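Local structure of Beta/alpha-amylase (3VOC) at residues 12-17 with 88-93; 84-89 with 170-175; 362-367 with 384-389. The protein hydrolyses alpha-1,4-glucosidic linkages in starch, its family 14 beta-amylase domain, the part described here, releasing maltose units from non-reducing chain ends. All coordinates share one frame; numbering follows the deposited sequence.

Contact 1 (12-17 with 88-93); sequences GPLAKI and GDDCNI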
loop_
_atom_site.group_PDB
_atom_site.type_symbol
_atom_site.label_atom_id
_atom_site.label_comp_id
_atom_site.label_asym_id
_atom_site.label_seq_id
_atom_site.Cartn_x
_atom_site.Cartn_y
_atom_site.Cartn_z
ATOM N N GLY A 12 13.527 7.629 0.952
ATOM C CA GLY A 12 14.209 8.385 1.986
ATOM C C GLY A 12 14.127 7.696 3.345
ATOM O O GLY A 12 13.479 6.653 3.490
ATOM N N PRO A 13 14.772 8.294 4.355
ATOM C CA PRO A 13 14.848 7.637 5.655
ATOM C C PRO A 13 13.494 7.610 6.365
ATOM O O PRO A 13 12.597 8.418 6.057
ATOM C CB PRO A 13 15.865 8.489 6.438
ATOM C CG PRO A 13 15.939 9.786 5.760
ATOM C CD PRO A 13 15.331 9.659 4.364
ATOM N N LEU A 14 13.349 6.676 7.299
ATOM C CA LEU A 14 12.099 6.567 8.047
ATOM C C LEU A 14 11.979 7.676 9.094
ATOM O O LEU A 14 10.974 8.394 9.125
ATOM C CB LEU A 14 11.976 5.181 8.708
ATOM C CG LEU A 14 10.689 4.927 9.494
ATOM C CD1 LEU A 14 9.466 4.967 8.581
ATOM C CD2 LEU A 14 10.762 3.570 10.260
ATOM N N ALA A 15 13.012 7.795 9.937
ATOM C CA ALA A 15 13.098 8.818 10.992
ATOM C C ALA A 15 13.113 10.243 10.442
ATOM O O ALA A 15 13.733 10.511 9.412
ATOM C CB ALA A 15 14.358 8.576 11.868
ATOM N N LYS A 16 12.421 11.153 11.128
ATOM C CA LYS A 16 12.402 12.559 10.738
ATOM C C LYS A 16 13.834 13.060 10.622
ATOM O O LYS A 16 14.687 12.696 11.440
ATOM C CB LYS A 16 11.642 13.386 11.771
ATOM C CG LYS A 16 11.424 14.827 11.360
ATOM C CD LYS A 16 10.858 15.616 12.530
ATOM C CE LYS A 16 10.959 17.114 12.304
ATOM N NZ LYS A 16 10.653 17.853 13.570
ATOM N N ILE A 17 14.107 13.852 9.592
ATOM C CA ILE A 17 15.448 14.366 9.386
ATOM C C ILE A 17 15.754 15.395 10.468
ATOM O O ILE A 17 15.072 16.406 10.565
ATOM C CB ILE A 17 15.621 15.065 8.010
ATOM C CG1 ILE A 17 15.142 14.169 6.850
ATOM C CG2 ILE A 17 17.079 15.537 7.832
ATOM C CD1 ILE A 17 15.946 12.925 6.666
ATOM N N GLY A 88 7.880 -0.035 21.537
ATOM C CA GLY A 88 8.935 -0.813 20.882
ATOM C C GLY A 88 9.017 -0.671 19.366
ATOM O O GLY A 88 10.064 -0.965 18.779
ATOM N N ASP A 89 7.916 -0.244 18.721
ATOM C CA ASP A 89 7.931 0.020 17.265
ATOM C C ASP A 89 9.013 1.049 16.954
ATOM O O ASP A 89 9.316 1.908 17.803
ATOM C CB ASP A 89 6.589 0.581 16.788
ATOM C CG ASP A 89 5.508 -0.474 16.691
ATOM O OD1 ASP A 89 5.840 -1.674 16.725
ATOM O OD2 ASP A 89 4.321 -0.099 16.569
ATOM N N ASP A 90 9.566 0.985 15.740
ATOM C CA ASP A 90 10.652 1.881 15.358
ATOM C C ASP A 90 10.185 3.225 14.772
ATOM O O ASP A 90 10.965 3.950 14.142
ATOM C CB ASP A 90 11.651 1.175 14.429
ATOM C CG ASP A 90 11.063 0.813 13.074
ATOM O OD1 ASP A 90 9.886 1.120 12.784
ATOM O OD2 ASP A 90 11.807 0.211 12.278
ATOM N N CYS A 91 8.917 3.553 14.989
ATOM C CA CYS A 91 8.415 4.886 14.694
ATOM C C CYS A 91 7.143 5.110 15.493
ATOM O O CYS A 91 6.560 4.160 16.019
ATOM C CB CYS A 91 8.159 5.042 13.192
ATOM S SG CYS A 91 7.051 3.796 12.506
ATOM N N ASN A 92 6.734 6.367 15.613
ATOM C CA ASN A 92 5.491 6.690 16.285
ATOM C C ASN A 92 4.857 7.879 15.613
ATOM O O ASN A 92 5.037 9.014 16.051
ATOM C CB ASN A 92 5.716 6.969 17.771
ATOM C CG ASN A 92 4.419 7.156 18.524
ATOM O OD1 ASN A 92 3.322 7.080 17.936
ATOM N ND2 ASN A 92 4.523 7.407 19.837
ATOM N N ILE A 93 4.136 7.618 14.524
ATOM C CA ILE A 93 3.524 8.695 13.755
ATOM C C ILE A 93 2.058 8.332 13.516
ATOM O O ILE A 93 1.699 7.779 12.465
ATOM C CB ILE A 93 4.271 8.976 12.415
ATOM C CG1 ILE A 93 5.793 9.061 12.653
ATOM C CG2 ILE A 93 3.691 10.259 11.748
ATOM C CD1 ILE A 93 6.673 9.027 11.376
#
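Leu14 meets Asp90 and Cys91 through one methyl, CD2, which is pushed into the bend of the 88-93 loop. It lies 3.6 Å from Asp90 OD1, and the rest of the carboxylate is hardly more distant, with Asp90 CG at 4.0 Å and OD2 at 4.1 Å from the same Leu14 CD2. The two side chains cross at about a right angle, with the CD2 end of the leucine meeting the carboxylate. The backbone of the loop closes in as well, Asp90 O standing 3.9 Å from Leu14 CD2. On the apolar side Cys91 CB lies 4.2 Å from Leu14 CD2. Leu14 reaches this far because its CG is anti to the backbone N (chi1 -178°), which carries the branched end out from its own loop. Cys91 suits its place by being small and tethered: its SG is joined in a disulfide to Cys83, which probably limits the movement of the CB beside the methyl.

That meeting is the compact part. The side chains of Trp43 and Arg388 also touch Leu14, whereas the solvent side is looser: Asp90 is exposed. A carboxylate fits such a surface position because it can keep company with solvent while its carbon end rests near a methyl.

No hydrogen bond or ion pair crosses between the two loops, and only 131 Å² is buried. The contact therefore depends on shape and van der Waals contact, with little directional preference, close to Asp41 and Arg388, which by similarity bind substrate, as does Asp89 in the same 88-93 loop; the covalent restraint near it comes from the Cys83-Cys91 disulfide.

Contact 2 (84-89 with 170-175); sequences GGNVGD and YPAAGW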
loop_
_atom_site.group_PDB
_atom_site.type_symbol
_atom_site.label_atom_id
_atom_site.label_comp_id
_atom_site.label_asym_id
_atom_site.label_seq_id
_atom_site.Cartn_x
_atom_site.Cartn_y
_atom_site.Cartn_z
ATOM N N GLY A 84 4.002 2.837 13.107
ATOM C CA GLY A 84 4.182 2.260 14.448
ATOM C C GLY A 84 3.163 2.653 15.512
ATOM O O GLY A 84 1.964 2.444 15.339
ATOM N N GLY A 85 3.645 3.208 16.630
ATOM C CA GLY A 85 2.749 3.719 17.676
ATOM C C GLY A 85 2.499 2.739 18.809
ATOM O O GLY A 85 1.830 3.079 19.789
ATOM N N ASN A 86 3.016 1.523 18.653
ATOM C CA ASN A 86 3.004 0.511 19.711
ATOM C C ASN A 86 4.361 0.507 20.371
ATOM O O ASN A 86 5.369 0.658 19.699
ATOM C CB ASN A 86 2.697 -0.880 19.145
ATOM C CG ASN A 86 1.399 -0.912 18.346
ATOM O OD1 ASN A 86 0.312 -0.783 18.908
ATOM N ND2 ASN A 86 1.510 -1.073 17.031
ATOM N N VAL A 87 4.388 0.331 21.691
ATOM C CA VAL A 87 5.647 0.379 22.445
ATOM C C VAL A 87 6.687 -0.564 21.810
ATOM O O VAL A 87 6.400 -1.735 21.541
ATOM C CB VAL A 87 5.414 0.081 23.961
ATOM C CG1 VAL A 87 6.744 -0.041 24.704
ATOM C CG2 VAL A 87 4.568 1.193 24.598
ATOM N N GLY A 88 7.880 -0.035 21.537
ATOM C CA GLY A 88 8.935 -0.813 20.882
ATOM C C GLY A 88 9.017 -0.671 19.366
ATOM O O GLY A 88 10.064 -0.965 18.779
ATOM N N ASP A 89 7.916 -0.244 18.721
ATOM C CA ASP A 89 7.931 0.020 17.265
ATOM C C ASP A 89 9.013 1.049 16.954
ATOM O O ASP A 89 9.316 1.908 17.803
ATOM C CB ASP A 89 6.589 0.581 16.788
ATOM C CG ASP A 89 5.508 -0.474 16.691
ATOM O OD1 ASP A 89 5.840 -1.674 16.725
ATOM O OD2 ASP A 89 4.321 -0.099 16.569
ATOM N N TYR A 170 -0.676 -7.965 12.024
ATOM C CA TYR A 170 -0.340 -6.870 12.935
ATOM C C TYR A 170 0.214 -7.452 14.232
ATOM O O TYR A 170 -0.530 -8.098 14.990
ATOM C CB TYR A 170 -1.590 -6.038 13.213
ATOM C CG TYR A 170 -1.360 -4.638 13.755
ATOM C CD1 TYR A 170 -0.594 -3.708 13.049
ATOM C CD2 TYR A 170 -1.970 -4.226 14.948
ATOM C CE1 TYR A 170 -0.405 -2.418 13.539
ATOM C CE2 TYR A 170 -1.781 -2.932 15.450
ATOM C CZ TYR A 170 -1.006 -2.036 14.738
ATOM O OH TYR A 170 -0.840 -0.743 15.194
ATOM N N PRO A 171 1.523 -7.240 14.480
ATOM C CA PRO A 171 2.176 -7.811 15.670
ATOM C C PRO A 171 1.400 -7.523 16.954
ATOM O O PRO A 171 1.214 -8.428 17.776
ATOM C CB PRO A 171 3.550 -7.138 15.673
ATOM C CG PRO A 171 3.858 -6.945 14.193
ATOM C CD PRO A 171 2.494 -6.629 13.547
ATOM N N ALA A 172 0.898 -6.293 17.108
ATOM C CA ALA A 172 0.208 -5.921 18.338
ATOM C C ALA A 172 -1.117 -6.639 18.531
ATOM O O ALA A 172 -1.628 -6.688 19.652
ATOM C CB ALA A 172 0.041 -4.385 18.450
ATOM N N ALA A 173 -1.668 -7.206 17.451
ATOM C CA ALA A 173 -2.863 -8.042 17.523
ATOM C C ALA A 173 -2.536 -9.519 17.777
ATOM O O ALA A 173 -3.433 -10.356 17.780
ATOM C CB ALA A 173 -3.695 -7.897 16.236
ATOM N N GLY A 174 -1.260 -9.835 17.982
ATOM C CA GLY A 174 -0.831 -11.225 18.234
ATOM C C GLY A 174 -0.223 -11.941 17.029
ATOM O O GLY A 174 0.160 -13.118 17.115
ATOM N N TRP A 175 -0.121 -11.240 15.901
ATOM C CA TRP A 175 0.387 -11.856 14.673
ATOM C C TRP A 175 1.901 -12.045 14.749
ATOM O O TRP A 175 2.604 -11.179 15.243
ATOM C CB TRP A 175 0.043 -10.992 13.456
ATOM C CG TRP A 175 0.643 -11.492 12.187
ATOM C CD1 TRP A 175 0.106 -12.421 11.345
ATOM C CD2 TRP A 175 1.913 -11.120 11.627
ATOM N NE1 TRP A 175 0.968 -12.651 10.287
ATOM C CE2 TRP A 175 2.079 -11.863 10.436
ATOM C CE3 TRP A 175 2.932 -10.239 12.022
ATOM C CZ2 TRP A 175 3.220 -11.743 9.621
ATOM C CZ3 TRP A 175 4.071 -10.119 11.210
ATOM C CH2 TRP A 175 4.203 -10.868 10.025
HETATM O O HOH W 1 0.897 0.594 13.732
#
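Asn86 lays its amide against the methyl of Ala172 and the hydroxyl end of Tyr170. Its OD1 lies 3.6 Å from Ala172 CB, while ND2 donates to Tyr170 OH at 3.0 Å. This bond is nearly straight (168°) and leaves almost within the amide plane, which is turned 71° from the phenol ring. Asn86 and Tyr170 approach from opposite directions, the tyrosine reaching across with its CG anti to the backbone N (chi1 -161°). Alanine suits the 3-10 segment 171-173 here, since a single methyl meets the amide without pushing it back.

The amide is also held from its own side. Asn86 ND2 gives a second, more bent bond to Asp89 OD2 (3.0 Å), which accepts with its syn lone pair, and Asn86 N reaches the same OD2 at 2.9 Å from above the carboxylate plane. The carboxylate of Asp89, a substrate-binding residue by similarity, is thus gripped by two donors of Asn86, across a type II turn from Asn86 to Asp89 whose third position holds Gly88 at backbone angles suited to glycine. A water in the plane of the Tyr170 ring, at its edge, links OH (2.6 Å) to Gly84 O. A leucine in place of Asn86 would probably leave Tyr170 OH without its amide donor and the Asp89 carboxylate freer to turn.

Tyr116 packs on Tyr170 and Ala172 from a neighbouring loop. The contact itself joins the hairpin of strands 83-84 and 92-93, which follows barrel strand 73-79, to the long loop between the adjacent barrel strand 153-156 and helix 188-202.

Contact 3 (362-367 with 384-389); sequences LPTGGS and FTLLRI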
loop_
_atom_site.group_PDB
_atom_site.type_symbol
_atom_site.label_atom_id
_atom_site.label_comp_id
_atom_site.label_asym_id
_atom_site.label_seq_id
_atom_site.Cartn_x
_atom_site.Cartn_y
_atom_site.Cartn_z
ATOM N N LEU A 362 12.159 -5.857 1.596
ATOM C CA LEU A 362 13.065 -5.731 2.730
ATOM C C LEU A 362 14.431 -5.263 2.218
ATOM O O LEU A 362 14.717 -5.413 1.040
ATOM C CB LEU A 362 13.191 -7.077 3.451
ATOM C CG LEU A 362 11.930 -7.581 4.180
ATOM C CD1 LEU A 362 12.177 -8.968 4.774
ATOM C CD2 LEU A 362 11.496 -6.611 5.262
ATOM N N PRO A 363 15.270 -4.690 3.100
ATOM C CA PRO A 363 16.600 -4.287 2.645
ATOM C C PRO A 363 17.318 -5.464 2.005
ATOM O O PRO A 363 17.151 -6.604 2.432
ATOM C CB PRO A 363 17.300 -3.860 3.931
ATOM C CG PRO A 363 16.203 -3.381 4.808
ATOM C CD PRO A 363 15.006 -4.265 4.490
ATOM N N THR A 364 18.090 -5.187 0.967
ATOM C CA THR A 364 18.646 -6.244 0.160
ATOM C C THR A 364 20.013 -5.838 -0.348
ATOM O O THR A 364 20.503 -4.747 -0.041
ATOM C CB THR A 364 17.691 -6.585 -1.026
ATOM O OG1 THR A 364 18.095 -7.813 -1.645
ATOM C CG2 THR A 364 17.690 -5.461 -2.054
ATOM N N GLY A 365 20.630 -6.731 -1.107
ATOM C CA GLY A 365 21.918 -6.484 -1.727
ATOM C C GLY A 365 22.290 -7.747 -2.450
ATOM O O GLY A 365 21.483 -8.683 -2.512
ATOM N N GLY A 366 23.506 -7.795 -2.987
ATOM C CA GLY A 366 23.986 -8.985 -3.684
ATOM C C GLY A 366 22.993 -9.562 -4.685
ATOM O O GLY A 366 22.569 -8.884 -5.637
ATOM N N SER A 367 22.619 -10.817 -4.445
ATOM C CA SER A 367 21.677 -11.568 -5.291
ATOM C C SER A 367 20.316 -10.888 -5.424
ATOM O O SER A 367 19.623 -11.060 -6.441
ATOM C CB SER A 367 21.465 -12.976 -4.716
ATOM O OG SER A 367 22.688 -13.697 -4.711
ATOM N N PHE A 384 11.767 1.598 -10.446
ATOM C CA PHE A 384 12.065 0.792 -9.284
ATOM C C PHE A 384 12.509 1.736 -8.183
ATOM O O PHE A 384 13.364 2.607 -8.418
ATOM C CB PHE A 384 13.170 -0.254 -9.547
ATOM C CG PHE A 384 13.471 -1.079 -8.331
ATOM C CD1 PHE A 384 12.646 -2.154 -7.991
ATOM C CD2 PHE A 384 14.507 -0.728 -7.473
ATOM C CE1 PHE A 384 12.878 -2.887 -6.841
ATOM C CE2 PHE A 384 14.740 -1.444 -6.321
ATOM C CZ PHE A 384 13.924 -2.522 -5.999
ATOM N N THR A 385 11.941 1.557 -6.991
ATOM C CA THR A 385 12.378 2.295 -5.808
ATOM C C THR A 385 13.063 1.367 -4.799
ATOM O O THR A 385 12.469 0.384 -4.337
ATOM C CB THR A 385 11.211 3.019 -5.110
ATOM O OG1 THR A 385 10.569 3.893 -6.035
ATOM C CG2 THR A 385 11.736 3.869 -3.944
ATOM N N LEU A 386 14.300 1.697 -4.433
ATOM C CA LEU A 386 15.019 0.912 -3.431
ATOM C C LEU A 386 14.761 1.376 -1.994
ATOM O O LEU A 386 14.959 2.554 -1.664
ATOM C CB LEU A 386 16.532 0.890 -3.718
ATOM C CG LEU A 386 17.155 -0.154 -2.751
ATOM C CD1 LEU A 386 17.108 -1.568 -3.306
ATOM C CD2 LEU A 386 18.530 0.191 -2.381
ATOM N N LEU A 387 14.292 0.463 -1.142
ATOM C CA LEU A 387 14.184 0.738 0.292
ATOM C C LEU A 387 15.451 0.249 0.985
ATOM O O LEU A 387 15.797 -0.928 0.828
ATOM C CB LEU A 387 12.974 0.004 0.886
ATOM C CG LEU A 387 11.607 0.659 0.649
ATOM C CD1 LEU A 387 11.109 0.458 -0.787
ATOM C CD2 LEU A 387 10.572 0.136 1.660
ATOM N N ARG A 388 16.188 1.100 1.708
ATOM C CA ARG A 388 16.060 2.567 1.804
ATOM C C ARG A 388 17.419 3.211 1.632
ATOM O O ARG A 388 18.440 2.523 1.461
ATOM C CB ARG A 388 15.629 2.978 3.207
ATOM C CG ARG A 388 14.244 3.317 3.349
ATOM C CD ARG A 388 13.914 3.311 4.831
ATOM N NE ARG A 388 12.577 2.793 5.002
ATOM C CZ ARG A 388 11.472 3.524 4.891
ATOM N NH1 ARG A 388 11.536 4.825 4.600
ATOM N NH2 ARG A 388 10.304 2.936 5.062
ATOM N N ILE A 389 17.430 4.545 1.704
ATOM C CA ILE A 389 18.626 5.325 1.462
ATOM C C ILE A 389 19.840 4.867 2.297
ATOM O O ILE A 389 20.932 4.748 1.754
ATOM C CB ILE A 389 18.343 6.866 1.607
ATOM C CG1 ILE A 389 19.571 7.703 1.238
ATOM C CG2 ILE A 389 17.836 7.228 3.016
ATOM C CD1 ILE A 389 19.231 9.204 1.020
HETATM O O HOH W 2 18.189 -2.319 0.467
#
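Thr364 and Leu386 touch methyl to methyl, Thr364 CG2 lying 4.1 Å from Leu386 CD1. Beside them the backbones come close, with Pro363 CA 3.9 Å from Leu387 O. No direct hydrogen bond joins the segments; a water does the work, accepting from Thr364 N at 2.9 Å and donating to Leu387 O at 2.8 Å. The first shell is thus a methyl contact, a close backbone approach and a water bridge, burying 113 Å². Threonine suits this position because it offers a methyl to the leucine: with OG1 anti to the backbone N (chi1 -167°), CG2 is left between N and the carbonyl carbon, where it faces Leu386 CD1. Proline stiffens the chain just ahead of the bridged amide and has no N-H of its own to satisfy.

Further out, Leu386 CD1 also rests in plane at the edge of the Phe384 ring, so the same methyl touches both the aromatic edge and the threonine. Asn360, by similarity a substrate residue, spans both segments: its ND2 donates to Leu362 O and its OD1 accepts from Leu387 N. A cis peptide follows Leu387 and turns the chain into Arg388, another substrate residue by similarity, while the Leu387 side chain lies about 4 Å from that of Glu359, the proton acceptor by similarity.

Phe369 of helix 367-378 packs against both Thr364 and Leu386. The contact closes the last beta-alpha-beta crossover of the TIM barrel, where the loop leading from strand 356-359 into that helix passes beside the C-terminal end of the adjacent, parallel strand 383-386.

Following the chain from the N terminus, contact 1 ties the loop after strand 7-11 to the hairpin after strand 73-79, closing a long loop with 70 residues between its segments. Contact 2 opens before that loop has closed, so the two cross, sharing Gly88 and Asp89, and it carries the same hairpin on to the loop after strand 153-156. Contact 3 follows in series, a short closure between strands 356-359 and 383-386. It nevertheless lies against contact 1: Arg388 NH1 is 2.9 Å from Gly12 O, a probable hydrogen bond across the seam where strand 383-386 meets strand 7-11. Contacts 2 and 3 stay about 10 Å apart at their nearest atoms.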